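Local coordinates for protein seryl-tRNA synthetase, cytoplasmic (Candida albicans, PDB 3QO7) that attaches serine to tRNA(Ser), first activating the amino acid with ATP to seryl-adenylate and then transferring it to the tRNA acceptor end, at residues His113-Asp118 with Ala348-Asp353; Ser275-Arg280 with Phe298-Gln303; Val368-Cys373 with Leu401-Ser406. All blocks are in the same frame, centred on the assembly; numbering follows the deposited sequence.

Interaction 1: residues His113-Asp118 with Ala348-Asp353. With ATP (adenosine-5'-triphosphate), chain B.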
loop_
_atom_site.group_PDB
_atom_site.type_symbol
_atom_site.label_atom_id
_atom_site.label_comp_id
_atom_site.label_asym_id
_atom_site.label_seq_id
_atom_site.Cartn_x
_atom_site.Cartn_y
_atom_site.Cartn_z
ATOM N N HIS A 113 -11.771 -3.897 32.172
ATOM C CA HIS A 113 -13.091 -3.544 32.679
ATOM C C HIS A 113 -13.765 -4.714 33.433
ATOM O O HIS A 113 -13.656 -5.878 33.015
ATOM C CB HIS A 113 -13.980 -3.055 31.540
ATOM C CG HIS A 113 -15.219 -2.362 32.010
ATOM N ND1 HIS A 113 -16.419 -3.018 32.181
ATOM C CD2 HIS A 113 -15.436 -1.077 32.379
ATOM C CE1 HIS A 113 -17.328 -2.162 32.617
ATOM N NE2 HIS A 113 -16.761 -0.976 32.739
ATOM N N GLU A 114 -14.460 -4.411 34.530
ATOM C CA GLU A 114 -15.077 -5.470 35.344
ATOM C C GLU A 114 -16.038 -6.362 34.562
ATOM O O GLU A 114 -16.177 -7.532 34.881
ATOM C CB GLU A 114 -15.795 -4.918 36.589
ATOM C CG GLU A 114 -14.851 -4.325 37.656
ATOM C CD GLU A 114 -13.838 -5.332 38.228
ATOM O OE1 GLU A 114 -14.166 -6.538 38.303
ATOM O OE2 GLU A 114 -12.718 -4.918 38.610
ATOM N N SER A 115 -16.695 -5.827 33.539
ATOM C CA SER A 115 -17.658 -6.635 32.800
ATOM C C SER A 115 -17.015 -7.804 32.022
ATOM O O SER A 115 -17.709 -8.751 31.654
ATOM C CB SER A 115 -18.488 -5.765 31.856
ATOM O OG SER A 115 -17.712 -5.336 30.759
ATOM N N VAL A 116 -15.704 -7.733 31.771
ATOM C CA VAL A 116 -14.988 -8.761 31.014
ATOM C C VAL A 116 -14.833 -10.086 31.795
ATOM O O VAL A 116 -14.503 -10.072 32.978
ATOM C CB VAL A 116 -13.586 -8.228 30.544
ATOM C CG1 VAL A 116 -12.778 -9.323 29.857
ATOM C CG2 VAL A 116 -13.740 -6.998 29.595
ATOM N N VAL A 117 -15.077 -11.224 31.133
ATOM C CA VAL A 117 -14.842 -12.552 31.721
ATOM C C VAL A 117 -13.371 -12.795 32.086
ATOM O O VAL A 117 -12.485 -12.630 31.234
ATOM C CB VAL A 117 -15.235 -13.682 30.742
ATOM C CG1 VAL A 117 -14.691 -15.021 31.222
ATOM C CG2 VAL A 117 -16.733 -13.725 30.540
ATOM N N ASP A 118 -13.114 -13.199 33.331
ATOM C CA ASP A 118 -11.757 -13.532 33.756
ATOM C C ASP A 118 -11.393 -14.961 33.354
ATOM O O ASP A 118 -11.857 -15.916 33.972
ATOM C CB ASP A 118 -11.623 -13.357 35.269
ATOM C CG ASP A 118 -10.242 -13.763 35.795
ATOM O OD1 ASP A 118 -9.407 -14.295 35.010
ATOM O OD2 ASP A 118 -10.008 -13.562 37.020
ATOM N N ALA A 348 -6.676 -2.469 25.184
ATOM C CA ALA A 348 -8.118 -2.650 25.315
ATOM C C ALA A 348 -8.543 -2.921 26.758
ATOM O O ALA A 348 -7.951 -3.759 27.438
ATOM C CB ALA A 348 -8.600 -3.753 24.385
ATOM N N ALA A 349 -9.543 -2.181 27.230
ATOM C CA ALA A 349 -10.153 -2.454 28.531
ATOM C C ALA A 349 -11.338 -3.412 28.339
ATOM O O ALA A 349 -11.751 -4.122 29.268
ATOM C CB ALA A 349 -10.621 -1.155 29.196
ATOM N N LYS A 350 -11.864 -3.418 27.114
ATOM C CA LYS A 350 -12.999 -4.235 26.730
ATOM C C LYS A 350 -13.065 -4.403 25.219
ATOM O O LYS A 350 -12.856 -3.432 24.470
ATOM C CB LYS A 350 -14.294 -3.615 27.229
ATOM C CG LYS A 350 -15.512 -4.494 26.965
ATOM C CD LYS A 350 -16.748 -3.929 27.612
ATOM C CE LYS A 350 -17.923 -4.864 27.402
ATOM N NZ LYS A 350 -17.835 -6.069 28.264
ATOM N N LYS A 351 -13.408 -5.612 24.774
ATOM C CA LYS A 351 -13.434 -5.945 23.348
ATOM C C LYS A 351 -14.627 -6.844 23.005
ATOM O O LYS A 351 -14.879 -7.836 23.688
ATOM C CB LYS A 351 -12.125 -6.631 22.976
ATOM C CG LYS A 351 -11.920 -7.002 21.504
ATOM C CD LYS A 351 -10.421 -7.175 21.248
ATOM C CE LYS A 351 -10.103 -7.625 19.852
ATOM N NZ LYS A 351 -10.405 -9.088 19.595
ATOM N N TYR A 352 -15.373 -6.490 21.962
ATOM C CA TYR A 352 -16.457 -7.328 21.453
ATOM C C TYR A 352 -16.060 -7.722 20.053
ATOM O O TYR A 352 -15.497 -6.906 19.357
ATOM C CB TYR A 352 -17.763 -6.543 21.347
ATOM C CG TYR A 352 -18.656 -6.574 22.557
ATOM C CD1 TYR A 352 -18.256 -7.189 23.743
ATOM C CD2 TYR A 352 -19.914 -5.978 22.524
ATOM C CE1 TYR A 352 -19.083 -7.206 24.864
ATOM C CE2 TYR A 352 -20.754 -5.987 23.640
ATOM C CZ TYR A 352 -20.346 -6.604 24.807
ATOM O OH TYR A 352 -21.204 -6.601 25.916
ATOM N N ASP A 353 -16.333 -8.953 19.631
ATOM C CA ASP A 353 -16.132 -9.320 18.228
ATOM C C ASP A 353 -17.476 -9.693 17.624
ATOM O O ASP A 353 -18.324 -10.323 18.274
ATOM C CB ASP A 353 -15.230 -10.540 18.076
ATOM C CG ASP A 353 -13.775 -10.245 18.323
ATOM O OD1 ASP A 353 -13.469 -9.149 18.856
ATOM O OD2 ASP A 353 -12.932 -11.122 17.985
HETATM P PG ATP B . -8.569 -10.831 16.425
HETATM O O1G ATP B . -7.473 -10.800 17.466
HETATM O O2G ATP B . -8.069 -11.004 15.006
HETATM O O3G ATP B . -9.721 -11.735 16.797
HETATM P PB ATP B . -8.301 -8.039 16.372
HETATM O O1B ATP B . -6.851 -8.460 16.280
HETATM O O2B ATP B . -8.731 -7.036 17.409
HETATM O O3B ATP B . -9.225 -9.348 16.438
HETATM P PA ATP B . -7.793 -6.969 13.816
HETATM O O1A ATP B . -6.525 -7.808 13.864
HETATM O O2A ATP B . -7.742 -5.460 13.914
HETATM O O3A ATP B . -8.797 -7.461 14.968
HETATM O "O5'" ATP B . -8.788 -7.473 12.653
HETATM C "C5'" ATP B . -10.161 -7.089 12.767
HETATM C "C4'" ATP B . -10.829 -7.392 11.448
HETATM O "O4'" ATP B . -9.875 -7.273 10.382
HETATM C "C3'" ATP B . -11.247 -8.830 11.462
HETATM O "O3'" ATP B . -12.617 -8.888 11.861
HETATM C "C2'" ATP B . -11.008 -9.314 10.044
HETATM O "O2'" ATP B . -12.232 -9.191 9.313
HETATM C "C1'" ATP B . -9.984 -8.356 9.455
HETATM N N9 ATP B . -8.669 -9.038 9.262
HETATM C C8 ATP B . -7.744 -9.226 10.224
HETATM N N7 ATP B . -6.654 -9.879 9.736
HETATM C C5 ATP B . -6.872 -10.128 8.430
HETATM C C6 ATP B . -6.124 -10.782 7.327
HETATM N N6 ATP B . -4.890 -11.307 7.550
HETATM N N1 ATP B . -6.696 -10.832 6.106
HETATM C C2 ATP B . -7.910 -10.306 5.875
HETATM N N3 ATP B . -8.640 -9.693 6.832
HETATM C C4 ATP B . -8.195 -9.572 8.115
#

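Interaction 2: residues Ser275-Arg280 with Phe298-Gln303. With ATP (adenosine-5'-triphosphate), chain B.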
loop_
_atom_site.group_PDB
_atom_site.type_symbol
_atom_site.label_atom_id
_atom_site.label_comp_id
_atom_site.label_asym_id
_atom_site.label_seq_id
_atom_site.Cartn_x
_atom_site.Cartn_y
_atom_site.Cartn_z
ATOM N N SER A 275 -8.400 2.575 4.495
ATOM C CA SER A 275 -7.057 2.403 3.950
ATOM C C SER A 275 -6.842 0.960 3.543
ATOM O O SER A 275 -7.688 0.131 3.814
ATOM C CB SER A 275 -6.011 2.773 4.986
ATOM O OG SER A 275 -5.893 1.754 5.948
ATOM N N SER A 276 -5.720 0.661 2.893
ATOM C CA SER A 276 -5.259 -0.719 2.845
ATOM C C SER A 276 -4.480 -1.039 4.132
ATOM O O SER A 276 -4.084 -0.138 4.873
ATOM C CB SER A 276 -4.421 -0.988 1.595
ATOM O OG SER A 276 -5.196 -0.704 0.445
ATOM N N CYS A 277 -4.284 -2.324 4.392
ATOM C CA CYS A 277 -3.747 -2.806 5.650
ATOM C C CYS A 277 -2.827 -3.921 5.259
ATOM O O CYS A 277 -3.139 -4.669 4.328
ATOM C CB CYS A 277 -4.858 -3.379 6.543
ATOM S SG CYS A 277 -6.211 -2.232 6.883
ATOM N N PHE A 278 -1.708 -4.037 5.969
ATOM C CA PHE A 278 -0.662 -4.980 5.603
ATOM C C PHE A 278 -0.261 -5.776 6.821
ATOM O O PHE A 278 0.017 -5.214 7.893
ATOM C CB PHE A 278 0.529 -4.262 4.944
ATOM C CG PHE A 278 0.135 -3.485 3.715
ATOM C CD1 PHE A 278 0.220 -4.059 2.455
ATOM C CD2 PHE A 278 -0.397 -2.200 3.829
ATOM C CE1 PHE A 278 -0.196 -3.352 1.315
ATOM C CE2 PHE A 278 -0.822 -1.500 2.718
ATOM C CZ PHE A 278 -0.717 -2.076 1.445
ATOM N N ARG A 279 -0.267 -7.096 6.662
ATOM C CA ARG A 279 0.063 -7.976 7.770
ATOM C C ARG A 279 1.064 -9.046 7.377
ATOM O O ARG A 279 0.808 -9.823 6.461
ATOM C CB ARG A 279 -1.211 -8.591 8.318
ATOM C CG ARG A 279 -2.159 -7.551 8.879
ATOM C CD ARG A 279 -2.957 -8.086 10.057
ATOM N NE ARG A 279 -3.966 -7.124 10.480
ATOM C CZ ARG A 279 -5.006 -7.428 11.253
ATOM N NH1 ARG A 279 -5.168 -8.679 11.690
ATOM N NH2 ARG A 279 -5.884 -6.475 11.578
ATOM N N ARG A 280 2.205 -9.086 8.066
ATOM C CA ARG A 280 3.208 -10.124 7.792
ATOM C C ARG A 280 2.686 -11.514 8.080
ATOM O O ARG A 280 3.105 -12.469 7.439
ATOM C CB ARG A 280 4.483 -9.915 8.600
ATOM C CG ARG A 280 5.174 -8.611 8.324
ATOM C CD ARG A 280 6.572 -8.619 8.889
ATOM N NE ARG A 280 7.212 -9.879 8.575
ATOM C CZ ARG A 280 7.993 -10.530 9.423
ATOM N NH1 ARG A 280 8.218 -10.003 10.622
ATOM N NH2 ARG A 280 8.538 -11.696 9.076
ATOM N N PHE A 298 -5.122 -5.959 2.325
ATOM C CA PHE A 298 -6.579 -5.889 2.170
ATOM C C PHE A 298 -7.074 -4.515 2.588
ATOM O O PHE A 298 -6.324 -3.724 3.175
ATOM C CB PHE A 298 -7.276 -6.979 2.999
ATOM C CG PHE A 298 -6.954 -6.907 4.482
ATOM C CD1 PHE A 298 -7.728 -6.117 5.347
ATOM C CD2 PHE A 298 -5.860 -7.580 5.001
ATOM C CE1 PHE A 298 -7.431 -6.030 6.714
ATOM C CE2 PHE A 298 -5.546 -7.478 6.358
ATOM C CZ PHE A 298 -6.339 -6.702 7.218
ATOM N N GLU A 299 -8.333 -4.223 2.291
ATOM C CA GLU A 299 -8.875 -2.921 2.644
ATOM C C GLU A 299 -9.807 -2.997 3.846
ATOM O O GLU A 299 -10.462 -4.026 4.096
ATOM C CB GLU A 299 -9.552 -2.271 1.444
ATOM C CG GLU A 299 -8.558 -1.875 0.339
ATOM C CD GLU A 299 -7.996 -3.096 -0.364
ATOM O OE1 GLU A 299 -8.835 -3.874 -0.902
ATOM O OE2 GLU A 299 -6.739 -3.288 -0.345
ATOM N N LYS A 300 -9.852 -1.913 4.608
ATOM C CA LYS A 300 -10.670 -1.881 5.808
ATOM C C LYS A 300 -11.297 -0.501 5.969
ATOM O O LYS A 300 -10.600 0.507 5.922
ATOM C CB LYS A 300 -9.809 -2.256 7.025
ATOM C CG LYS A 300 -10.553 -2.510 8.316
ATOM C CD LYS A 300 -9.585 -2.654 9.504
ATOM C CE LYS A 300 -9.148 -4.102 9.732
ATOM N NZ LYS A 300 -8.432 -4.274 11.046
ATOM N N ILE A 301 -12.622 -0.464 6.084
ATOM C CA ILE A 301 -13.303 0.695 6.638
ATOM C C ILE A 301 -13.354 0.529 8.153
ATOM O O ILE A 301 -13.916 -0.439 8.669
ATOM C CB ILE A 301 -14.725 0.840 6.124
ATOM C CG1 ILE A 301 -14.727 0.906 4.601
ATOM C CG2 ILE A 301 -15.391 2.079 6.758
ATOM C CD1 ILE A 301 -13.909 2.047 4.086
ATOM N N GLU A 302 -12.757 1.480 8.858
ATOM C CA GLU A 302 -12.584 1.397 10.295
ATOM C C GLU A 302 -13.353 2.525 11.023
ATOM O O GLU A 302 -13.304 3.656 10.601
ATOM C CB GLU A 302 -11.099 1.507 10.584
ATOM C CG GLU A 302 -10.757 1.403 12.041
ATOM C CD GLU A 302 -10.695 -0.024 12.537
ATOM O OE1 GLU A 302 -10.973 -0.956 11.737
ATOM O OE2 GLU A 302 -10.357 -0.210 13.737
ATOM N N GLN A 303 -14.082 2.228 12.094
ATOM C CA GLN A 303 -14.643 3.297 12.930
ATOM C C GLN A 303 -13.591 3.743 13.943
ATOM O O GLN A 303 -13.038 2.898 14.667
ATOM C CB GLN A 303 -15.850 2.835 13.738
ATOM C CG GLN A 303 -16.989 2.188 12.991
ATOM C CD GLN A 303 -18.108 1.769 13.952
ATOM O OE1 GLN A 303 -18.600 2.583 14.735
ATOM N NE2 GLN A 303 -18.496 0.496 13.905
HETATM P PG ATP B . -8.569 -10.831 16.425
HETATM O O1G ATP B . -7.473 -10.800 17.466
HETATM O O2G ATP B . -8.069 -11.004 15.006
HETATM O O3G ATP B . -9.721 -11.735 16.797
HETATM P PB ATP B . -8.301 -8.039 16.372
HETATM O O1B ATP B . -6.851 -8.460 16.280
HETATM O O2B ATP B . -8.731 -7.036 17.409
HETATM O O3B ATP B . -9.225 -9.348 16.438
HETATM P PA ATP B . -7.793 -6.969 13.816
HETATM O O1A ATP B . -6.525 -7.808 13.864
HETATM O O2A ATP B . -7.742 -5.460 13.914
HETATM O O3A ATP B . -8.797 -7.461 14.968
HETATM O "O5'" ATP B . -8.788 -7.473 12.653
HETATM C "C5'" ATP B . -10.161 -7.089 12.767
HETATM C "C4'" ATP B . -10.829 -7.392 11.448
HETATM O "O4'" ATP B . -9.875 -7.273 10.382
HETATM C "C3'" ATP B . -11.247 -8.830 11.462
HETATM O "O3'" ATP B . -12.617 -8.888 11.861
HETATM C "C2'" ATP B . -11.008 -9.314 10.044
HETATM O "O2'" ATP B . -12.232 -9.191 9.313
HETATM C "C1'" ATP B . -9.984 -8.356 9.455
HETATM N N9 ATP B . -8.669 -9.038 9.262
HETATM C C8 ATP B . -7.744 -9.226 10.224
HETATM N N7 ATP B . -6.654 -9.879 9.736
HETATM C C5 ATP B . -6.872 -10.128 8.430
HETATM C C6 ATP B . -6.124 -10.782 7.327
HETATM N N6 ATP B . -4.890 -11.307 7.550
HETATM N N1 ATP B . -6.696 -10.832 6.106
HETATM C C2 ATP B . -7.910 -10.306 5.875
HETATM N N3 ATP B . -8.640 -9.693 6.832
HETATM C C4 ATP B . -8.195 -9.572 8.115
HETATM O O HOH W 1 -8.208 0.784 7.240
#

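Interaction 3: residues Val368-Cys373 with Leu401-Ser406. With ATP (adenosine-5'-triphosphate), chain B.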
loop_
_atom_site.group_PDB
_atom_site.type_symbol
_atom_site.label_atom_id
_atom_site.label_comp_id
_atom_site.label_asym_id
_atom_site.label_seq_id
_atom_site.Cartn_x
_atom_site.Cartn_y
_atom_site.Cartn_z
ATOM N N VAL A 368 -15.348 -8.384 12.664
ATOM C CA VAL A 368 -15.374 -7.092 13.275
ATOM C C VAL A 368 -14.857 -7.236 14.665
ATOM O O VAL A 368 -15.183 -8.182 15.331
ATOM C CB VAL A 368 -16.820 -6.556 13.370
ATOM C CG1 VAL A 368 -16.921 -5.444 14.412
ATOM C CG2 VAL A 368 -17.303 -6.059 12.011
ATOM N N SER A 369 -14.087 -6.261 15.106
ATOM C CA SER A 369 -13.520 -6.242 16.427
ATOM C C SER A 369 -13.710 -4.826 16.971
ATOM O O SER A 369 -13.352 -3.845 16.305
ATOM C CB SER A 369 -12.043 -6.539 16.292
ATOM O OG SER A 369 -11.489 -6.809 17.544
ATOM N N CYS A 370 -14.276 -4.698 18.166
ATOM C CA CYS A 370 -14.631 -3.383 18.687
ATOM C C CYS A 370 -14.122 -3.199 20.119
ATOM O O CYS A 370 -14.467 -3.979 20.995
ATOM C CB CYS A 370 -16.148 -3.176 18.589
ATOM S SG CYS A 370 -16.760 -1.697 19.416
ATOM N N SER A 371 -13.310 -2.165 20.357
ATOM C CA SER A 371 -12.576 -2.040 21.622
ATOM C C SER A 371 -12.690 -0.675 22.219
ATOM O O SER A 371 -12.477 0.318 21.536
ATOM C CB SER A 371 -11.082 -2.290 21.419
ATOM O OG SER A 371 -10.827 -3.612 20.995
ATOM N N ASN A 372 -12.986 -0.612 23.508
ATOM C CA ASN A 372 -12.787 0.626 24.227
ATOM C C ASN A 372 -11.394 0.604 24.829
ATOM O O ASN A 372 -11.093 -0.260 25.653
ATOM C CB ASN A 372 -13.824 0.844 25.320
ATOM C CG ASN A 372 -13.686 2.221 25.974
ATOM O OD1 ASN A 372 -12.673 2.901 25.790
ATOM N ND2 ASN A 372 -14.697 2.633 26.733
ATOM N N CYS A 373 -10.547 1.545 24.400
ATOM C CA CYS A 373 -9.175 1.644 24.901
ATOM C C CYS A 373 -9.033 2.750 25.932
ATOM O O CYS A 373 -7.926 3.142 26.280
ATOM C CB CYS A 373 -8.188 1.864 23.745
ATOM S SG CYS A 373 -8.126 0.478 22.507
ATOM N N LEU A 401 -11.781 4.764 21.075
ATOM C CA LEU A 401 -12.418 3.516 20.714
ATOM C C LEU A 401 -12.187 3.268 19.230
ATOM O O LEU A 401 -12.116 4.219 18.444
ATOM C CB LEU A 401 -13.921 3.572 20.988
ATOM C CG LEU A 401 -14.299 3.920 22.418
ATOM C CD1 LEU A 401 -14.464 5.428 22.613
ATOM C CD2 LEU A 401 -15.561 3.170 22.825
ATOM N N ASN A 402 -12.088 1.996 18.845
ATOM C CA ASN A 402 -11.948 1.639 17.442
ATOM C C ASN A 402 -12.764 0.383 17.182
ATOM O O ASN A 402 -12.795 -0.511 18.019
ATOM C CB ASN A 402 -10.479 1.384 17.104
ATOM C CG ASN A 402 -9.953 0.116 17.759
ATOM O OD1 ASN A 402 -9.359 0.175 18.834
ATOM N ND2 ASN A 402 -10.205 -1.052 17.126
ATOM N N SER A 403 -13.424 0.309 16.034
ATOM C CA SER A 403 -14.211 -0.869 15.663
ATOM C C SER A 403 -14.208 -1.046 14.158
ATOM O O SER A 403 -14.589 -0.142 13.434
ATOM C CB SER A 403 -15.651 -0.711 16.138
ATOM O OG SER A 403 -16.467 -1.809 15.727
ATOM N N THR A 404 -13.793 -2.197 13.667
ATOM C CA THR A 404 -13.873 -2.427 12.225
ATOM C C THR A 404 -15.301 -2.162 11.746
ATOM O O THR A 404 -16.260 -2.574 12.414
ATOM C CB THR A 404 -13.500 -3.891 11.852
ATOM O OG1 THR A 404 -12.199 -4.215 12.377
ATOM C CG2 THR A 404 -13.495 -4.051 10.332
ATOM N N LEU A 405 -15.486 -1.462 10.625
ATOM C CA LEU A 405 -16.817 -1.545 10.025
ATOM C C LEU A 405 -16.789 -2.723 9.096
ATOM O O LEU A 405 -17.649 -3.577 9.163
ATOM C CB LEU A 405 -17.284 -0.292 9.279
ATOM C CG LEU A 405 -18.753 -0.477 8.809
ATOM C CD1 LEU A 405 -19.825 -0.213 9.896
ATOM C CD2 LEU A 405 -19.047 0.373 7.596
ATOM N N SER A 406 -15.780 -2.792 8.236
ATOM C CA SER A 406 -15.706 -3.895 7.286
ATOM C C SER A 406 -14.299 -4.087 6.793
ATOM O O SER A 406 -13.709 -3.164 6.252
ATOM C CB SER A 406 -16.606 -3.629 6.071
ATOM O OG SER A 406 -16.446 -4.651 5.101
HETATM P PG ATP B . -8.569 -10.831 16.425
HETATM O O1G ATP B . -7.473 -10.800 17.466
HETATM O O2G ATP B . -8.069 -11.004 15.006
HETATM O O3G ATP B . -9.721 -11.735 16.797
HETATM P PB ATP B . -8.301 -8.039 16.372
HETATM O O1B ATP B . -6.851 -8.460 16.280
HETATM O O2B ATP B . -8.731 -7.036 17.409
HETATM O O3B ATP B . -9.225 -9.348 16.438
HETATM P PA ATP B . -7.793 -6.969 13.816
HETATM O O1A ATP B . -6.525 -7.808 13.864
HETATM O O2A ATP B . -7.742 -5.460 13.914
HETATM O O3A ATP B . -8.797 -7.461 14.968
HETATM O "O5'" ATP B . -8.788 -7.473 12.653
HETATM C "C5'" ATP B . -10.161 -7.089 12.767
HETATM C "C4'" ATP B . -10.829 -7.392 11.448
HETATM O "O4'" ATP B . -9.875 -7.273 10.382
HETATM C "C3'" ATP B . -11.247 -8.830 11.462
HETATM O "O3'" ATP B . -12.617 -8.888 11.861
HETATM C "C2'" ATP B . -11.008 -9.314 10.044
HETATM O "O2'" ATP B . -12.232 -9.191 9.313
HETATM C "C1'" ATP B . -9.984 -8.356 9.455
HETATM N N9 ATP B . -8.669 -9.038 9.262
HETATM C C8 ATP B . -7.744 -9.226 10.224
HETATM N N7 ATP B . -6.654 -9.879 9.736
HETATM C C5 ATP B . -6.872 -10.128 8.430
HETATM C C6 ATP B . -6.124 -10.782 7.327
HETATM N N6 ATP B . -4.890 -11.307 7.550
HETATM N N1 ATP B . -6.696 -10.832 6.106
HETATM C C2 ATP B . -7.910 -10.306 5.875
HETATM N N3 ATP B . -8.640 -9.693 6.832
HETATM C C4 ATP B . -8.195 -9.572 8.115
HETATM O O HOH W 2 -10.463 -3.769 18.317
#

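Interaction 1: residues His113-Asp118 with Ala348-Asp353
Two hydrogen bonds join His113 and Ser115 to Ala349 and Lys350. In the first, the backbone N of His113 donates to Ala349 O at 2.9 Å, with an N-H...O angle of 153°. In the second, Lys350 NZ donates to Ser115 OG at 2.6 Å. The lysine chain runs extended as far as its last torsion and then bends (chi4 75°), which turns the ammonium group to the serine hydroxyl. His113 shares this hydroxyl. Its ND1 is hydrogen-bonded to Ser115 OG at 3.0 Å and also takes the backbone N-H of Ser115, well out of the imidazole plane. These residues lie in a type I beta turn from His113 to Val116, closed by a bond from Val116 N to His113 O.

The apolar part is small. Val116 CG2 sits 4.0 Å from Lys350 CG, and the two side chains run past each other in opposite directions. The same methyl lies 3.5 Å from Ala349 O. The ring of Trp313, from helix 312-329, meets that of His113, and Trp313 also packs on Ala349 and Lys350. Ala349 and Lys350 form a classic beta bulge facing Asn372 of the next strand.

The charged part belongs to the other side of strand 350-358. Lys351 NZ makes a salt bridge to Asp353 OD1 at 3.2 Å, on the syn side of the carboxylate. It also makes a weak hydrogen bond to ATP O3B at 3.4 Å.

Successive lysines thus do different work. Lys350 ties the loop that follows helix 74-105 to the start of the strand. Lys351 faces the triphosphate, where its positive charge probably offsets part of the phosphate charge.

Interaction 2: residues Ser275-Arg280 with Phe298-Gln303
Phe298 CG stands between its backbone N and carbonyl carbon (chi1 58°), which brings the ring across to Cys277 on the neighbouring strand. The strand pairing puts Cys277 CB over one face of that ring. With SG anti to the carbonyl carbon (chi1 -56°), the sulfur is directed to Lys300 CB at 3.6 Å and obliquely to the ring. Cys277 CB makes a CH-pi contact 3.9 Å from the Phe298 ring centroid, and SG adds a sulfur-aromatic contact. The opposite face of the ring carries the adenine of ATP, with N3 above its centre. Arg279 NE comes in at the ring edge, 4.1 Å from Phe298 CZ, and the guanidinium plane is turned 71° from the ring.

The strands are antiparallel. Lys300 N donates to Ser275 O at 3.1 Å, and Phe298 N donates to Cys277 O, also at 3.1 Å. The return bonds from Ser275 N and Cys277 N are weak. A water donates to both Ser275 OG and Lys300 O. On the other face of the sheet Ser276 OG is near Glu299, whose carboxylate is held more firmly by Asn188. Arg280 makes a salt bridge to Asp236 of the second subunit.

Arg279 NH1 gives a weak hydrogen bond to ATP O1A at 2.7 Å; the fit of NH2 against the alpha phosphorus is too close to be trusted. Lys300 NZ lies 3.2 Å from ATP O2A. This is the motif 2 hairpin of class II synthetases. Its aromatic ring supports the base, and its two cations gather at the alpha phosphate, where they probably help to balance negative charge.

Interaction 3: residues Val368-Cys373 with Leu401-Ser406
The amide of Asn372 packs against Leu401, whose CD2 methyl stands 3.8 Å from Asn372 CG. The amide oxygen OD1 is bonded elsewhere, to the backbone N of Thr374, which helps to fix the rotation of the group. In the other amide residue, Asn402, CG stands between the backbone N and the carbonyl carbon (chi1 69°). This leans the amide toward the neighbouring strand. Its OD1 approaches Cys373 SG at 3.9 Å, and its ND2 gives a hydrogen bond to a water at 3.0 Å. That water also bonds Ser371 OG; its longer link to Ser369 OG is doubtful. A weak hydrogen bond links Asn402 ND2 to Glu302.

The backbones run antiparallel, with segment axes 173° apart. Ser371 and Asn402 form a hydrogen-bonded pair, with Ser371 N to Asn402 O at 2.9 Å and Asn402 N to Ser371 O at 3.2 Å. Thr404 N adds a bond to Ser369 O at 3.1 Å. On the face of Asn372 and Leu401, Cys370 SG packs 3.6 Å from Ser403 CB. Val368 closes the end of the contact with its methyls against the carbonyl of Thr404.

The strand holding Thr404 leads into helix 408-419, the strand-helix arrangement of class II motif 3. Ser369 OG reaches ATP O2B, though its position is less certain. Thr404, a serine-binding residue by similarity, lies beside the ribose. The water and the polar side chains around it probably link the ATP site to the serine pocket, whose residues are assigned by similarity.

In the fold
From the N terminus, the chain leaves the long helical arm, and residues 113-118 soon reach strand 350-358. Interaction 1 thereby closes a loop of more than two hundred residues. Interaction 2 is nested inside it, closing a short loop between strands 269-278 and 297-307. Interaction 3 follows in series, bringing strand 399-407 back onto strand 363-372. None of the three loops cross. Interactions 2 and 3 join neighbours in one large sheet, and interaction 1 fixes the arm's connection to the same sheet. Strand pairing continues between contacts, through Tyr352 with Cys370 and Ile301 with Leu405. All three contacts reach ATP, which lies across these central strands.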